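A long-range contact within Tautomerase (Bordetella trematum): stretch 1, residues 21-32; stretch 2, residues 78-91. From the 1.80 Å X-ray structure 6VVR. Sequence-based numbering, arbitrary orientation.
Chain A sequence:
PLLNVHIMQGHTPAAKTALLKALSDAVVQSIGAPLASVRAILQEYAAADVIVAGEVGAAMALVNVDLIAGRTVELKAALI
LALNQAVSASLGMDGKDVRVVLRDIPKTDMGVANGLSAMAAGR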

# COMPACT_ATOMS: atom_id res chain seq x y z
N LYS A 21 -5.34 5.71 18.16
CA LYS A 21 -6.55 5.39 18.89
C LYS A 21 -7.78 6.00 18.23
O LYS A 21 -8.83 5.35 18.14
CB LYS A 21 -6.43 5.88 20.33
CG LYS A 21 -5.34 5.18 21.12
CD LYS A 21 -5.39 5.62 22.58
CE LYS A 21 -4.34 4.91 23.41
NZ LYS A 21 -4.71 4.90 24.87
N ALA A 22 -7.68 7.25 17.78
CA ALA A 22 -8.83 7.89 17.16
C ALA A 22 -9.21 7.21 15.85
O ALA A 22 -10.40 7.10 15.52
CB ALA A 22 -8.57 9.38 16.91
N LEU A 23 -8.22 6.75 15.08
CA LEU A 23 -8.54 6.03 13.85
C LEU A 23 -9.22 4.71 14.16
O LEU A 23 -10.22 4.35 13.52
CB LEU A 23 -7.27 5.81 13.04
CG LEU A 23 -6.63 7.06 12.45
CD1 LEU A 23 -5.36 6.65 11.76
CD2 LEU A 23 -7.56 7.75 11.47
N SER A 24 -8.70 3.98 15.15
CA SER A 24 -9.30 2.69 15.50
C SER A 24 -10.75 2.88 15.95
O SER A 24 -11.66 2.22 15.45
CB SER A 24 -8.46 2.01 16.58
OG SER A 24 -9.12 0.84 17.07
N ASP A 25 -10.98 3.82 16.87
CA ASP A 25 -12.35 4.11 17.29
C ASP A 25 -13.22 4.57 16.13
O ASP A 25 -14.41 4.25 16.08
CB ASP A 25 -12.37 5.16 18.40
CG ASP A 25 -13.67 5.17 19.17
OD1 ASP A 25 -14.14 4.08 19.58
OD2 ASP A 25 -14.25 6.26 19.32
N ALA A 26 -12.65 5.32 15.19
CA ALA A 26 -13.45 5.78 14.06
C ALA A 26 -13.91 4.61 13.21
O ALA A 26 -15.03 4.63 12.68
CB ALA A 26 -12.65 6.78 13.21
N VAL A 27 -13.08 3.57 13.09
CA VAL A 27 -13.49 2.39 12.35
C VAL A 27 -14.63 1.68 13.07
O VAL A 27 -15.64 1.32 12.46
CB VAL A 27 -12.30 1.43 12.14
CG1 VAL A 27 -12.78 0.17 11.42
CG2 VAL A 27 -11.19 2.11 11.35
N VAL A 28 -14.47 1.47 14.37
CA VAL A 28 -15.49 0.79 15.15
C VAL A 28 -16.81 1.55 15.09
O VAL A 28 -17.87 0.97 14.85
CB VAL A 28 -15.00 0.60 16.60
CG1 VAL A 28 -16.11 0.05 17.50
CG2 VAL A 28 -13.77 -0.31 16.63
N GLN A 29 -16.76 2.87 15.30
CA GLN A 29 -18.01 3.62 15.40
C GLN A 29 -18.72 3.73 14.06
O GLN A 29 -19.95 3.62 13.98
CB GLN A 29 -17.75 5.02 15.98
CG GLN A 29 -17.43 5.03 17.48
CD GLN A 29 -18.37 4.15 18.30
OE1 GLN A 29 -17.94 3.16 18.89
NE2 GLN A 29 -19.65 4.51 18.34
N SER A 30 -17.96 3.91 12.97
CA SER A 30 -18.59 4.24 11.70
C SER A 30 -19.18 3.02 11.01
O SER A 30 -20.26 3.12 10.41
CB SER A 30 -17.60 4.95 10.78
OG SER A 30 -16.59 4.06 10.34
N ILE A 31 -18.53 1.86 11.07
CA ILE A 31 -19.03 0.68 10.37
C ILE A 31 -19.30 -0.51 11.29
O ILE A 31 -19.71 -1.57 10.81
CB ILE A 31 -18.08 0.26 9.23
CG1 ILE A 31 -16.80 -0.37 9.79
CG2 ILE A 31 -17.75 1.46 8.34
CD1 ILE A 31 -15.92 -1.01 8.73
N GLY A 32 -19.10 -0.36 12.59
CA GLY A 32 -19.41 -1.45 13.50
C GLY A 32 -18.51 -2.66 13.38
O GLY A 32 -18.95 -3.77 13.70
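Stretch 2, residues 78-91: ALILALNQAVSASL

Stretch 2 is helical from its first residue, A78, the helix having begun earlier in the chain, and its backbone amides bond to carbonyls four residues back, from A82 N to A78 O (2.9 Å) through S90 N to A86 O (3.0 Å). It packs against the helix of residues 21-31 in a nearly antiparallel manner: the N-to-C directions of the two helices make an angle of 152°, and their axes approach to 8.7 Å. The register follows from this direction, with A22 CA lying 5.7 Å from A86 CA, A26 CA 5.6 Å from A82 CA, and S30 CA 5.3 Å from L79 CA. As stretch 1 runs forward, its partners run backward.

The close approach is made by small side chains. A22, A26 and S30, spaced four residues apart, all direct their CA-to-CB bonds toward stretch 2, where A78, A82, A86 and S90 repeat the same spacing and point back. Methyl groups meet at A22 CB to A86 CB (4.2 Å), A26 CB to A82 CB (4.2 Å) and A26 CB to A86 CB (4.1 Å), so that A26 nestles between A82 and A86. S30 CB reaches A82 CB at 3.8 Å. With so little side chain between them, the helices also bring carbon against backbone carbonyl: A26 CB lies 3.8 Å from A82 O, and S30 CB 3.7 Å from A78 O.

Larger apolar residues extend the contact along one flank. L23, whose CA-to-CB bond points sideways, carries its end nearer to stretch 2; its CD2 lies 3.8 Å from L83 CD2, 3.8 Å from V87 CG2 and 3.9 Å from A86 CB. L83 behaves likewise, and its CD2 also touches A26 CB and V27 CG2, each at 4.0 Å. Further along, L79 adopts a t,p rotamer; its CD1 is 4.2 Å from V27 CG2, while its CB is 3.6 Å from I31 CG2. These leucines and valines are buried.

No hydrogen bond crosses between the stretches. The two serines at the contact instead bond within their own helices: S30 OG donates to A26 O (2.9 Å), and S90 OG to A86 O (2.7 Å). Each hydroxyl thus satisfied, it can lie against an apolar neighbour, S30 OG at 3.4 Å from L79 CD1 and S90 OG at 3.4 Å from A22 CB. The contact, which buries 497 Å² summed over both sides, is therefore one of close, predominantly apolar packing.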

# COMPACT_ATOMS: atom_id res chain seq x y z
N ALA A 78 -19.64 6.75 5.48
CA ALA A 78 -19.45 7.06 6.89
C ALA A 78 -18.02 6.81 7.33
O ALA A 78 -17.46 7.57 8.13
CB ALA A 78 -20.41 6.21 7.73
N LEU A 79 -17.40 5.75 6.81
CA LEU A 79 -16.04 5.40 7.21
C LEU A 79 -15.03 6.43 6.70
O LEU A 79 -14.15 6.87 7.45
CB LEU A 79 -15.69 3.99 6.71
CG LEU A 79 -14.28 3.44 6.94
CD1 LEU A 79 -13.94 3.32 8.42
CD2 LEU A 79 -14.14 2.08 6.25
N ILE A 80 -15.13 6.82 5.42
CA ILE A 80 -14.24 7.84 4.87
C ILE A 80 -14.37 9.14 5.64
O ILE A 80 -13.37 9.78 6.00
CB ILE A 80 -14.54 8.07 3.37
CG1 ILE A 80 -14.15 6.84 2.55
CG2 ILE A 80 -13.84 9.33 2.86
CD1 ILE A 80 -14.67 6.87 1.12
N LEU A 81 -15.61 9.53 5.93
CA LEU A 81 -15.85 10.78 6.65
C LEU A 81 -15.28 10.71 8.06
O LEU A 81 -14.61 11.65 8.50
CB LEU A 81 -17.35 11.07 6.69
CG LEU A 81 -17.85 12.40 7.26
CD1 LEU A 81 -17.29 13.58 6.48
CD2 LEU A 81 -19.38 12.42 7.23
N ALA A 82 -15.53 9.60 8.77
CA ALA A 82 -15.07 9.49 10.15
C ALA A 82 -13.55 9.42 10.23
O ALA A 82 -12.95 9.97 11.15
CB ALA A 82 -15.70 8.26 10.81
N LEU A 83 -12.91 8.72 9.28
CA LEU A 83 -11.46 8.68 9.28
C LEU A 83 -10.86 10.04 8.94
O LEU A 83 -9.91 10.48 9.59
CB LEU A 83 -10.97 7.61 8.29
CG LEU A 83 -11.25 6.17 8.73
CD1 LEU A 83 -10.93 5.21 7.60
CD2 LEU A 83 -10.47 5.81 9.99
N ASN A 84 -11.41 10.73 7.93
CA ASN A 84 -10.93 12.07 7.61
C ASN A 84 -10.99 12.98 8.83
O ASN A 84 -10.02 13.66 9.17
CB ASN A 84 -11.72 12.66 6.44
CG ASN A 84 -10.90 13.65 5.59
OD1 ASN A 84 -10.83 14.84 5.91
ND2 ASN A 84 -10.29 13.17 4.51
N GLN A 85 -12.13 12.99 9.52
CA GLN A 85 -12.28 13.84 10.70
C GLN A 85 -11.37 13.41 11.84
O GLN A 85 -10.85 14.27 12.57
CB GLN A 85 -13.75 13.87 11.14
CG GLN A 85 -14.69 14.54 10.11
CD GLN A 85 -16.17 14.25 10.36
OE1 GLN A 85 -16.52 13.38 11.15
NE2 GLN A 85 -17.05 14.98 9.65
N ALA A 86 -11.13 12.10 12.00
CA ALA A 86 -10.21 11.64 13.03
C ALA A 86 -8.80 12.16 12.79
O ALA A 86 -8.11 12.58 13.74
CB ALA A 86 -10.22 10.11 13.09
N VAL A 87 -8.34 12.15 11.54
CA VAL A 87 -7.02 12.70 11.23
C VAL A 87 -6.99 14.20 11.49
O VAL A 87 -6.11 14.70 12.20
CB VAL A 87 -6.62 12.39 9.77
CG1 VAL A 87 -5.30 13.07 9.44
CG2 VAL A 87 -6.53 10.89 9.54
N SER A 88 -7.94 14.93 10.91
CA SER A 88 -7.96 16.39 11.07
C SER A 88 -7.96 16.78 12.54
O SER A 88 -7.23 17.69 12.95
CB SER A 88 -9.18 16.98 10.36
OG SER A 88 -9.31 16.43 9.08
N ALA A 89 -8.79 16.13 13.36
CA ALA A 89 -8.87 16.49 14.77
C ALA A 89 -7.59 16.13 15.51
O ALA A 89 -7.03 16.97 16.24
CB ALA A 89 -10.08 15.82 15.42
N SER A 90 -7.10 14.90 15.33
CA SER A 90 -5.96 14.44 16.11
C SER A 90 -4.69 15.22 15.80
O SER A 90 -3.85 15.44 16.68
CB SER A 90 -5.71 12.95 15.87
OG SER A 90 -6.88 12.19 16.12
N LEU A 91 -4.51 15.63 14.56
CA LEU A 91 -3.27 16.27 14.13
C LEU A 91 -3.41 17.77 13.95
O LEU A 91 -2.43 18.43 13.57
CB LEU A 91 -2.77 15.64 12.81
CG LEU A 91 -2.56 14.13 12.84
CD1 LEU A 91 -1.79 13.66 11.60
CD2 LEU A 91 -1.84 13.70 14.10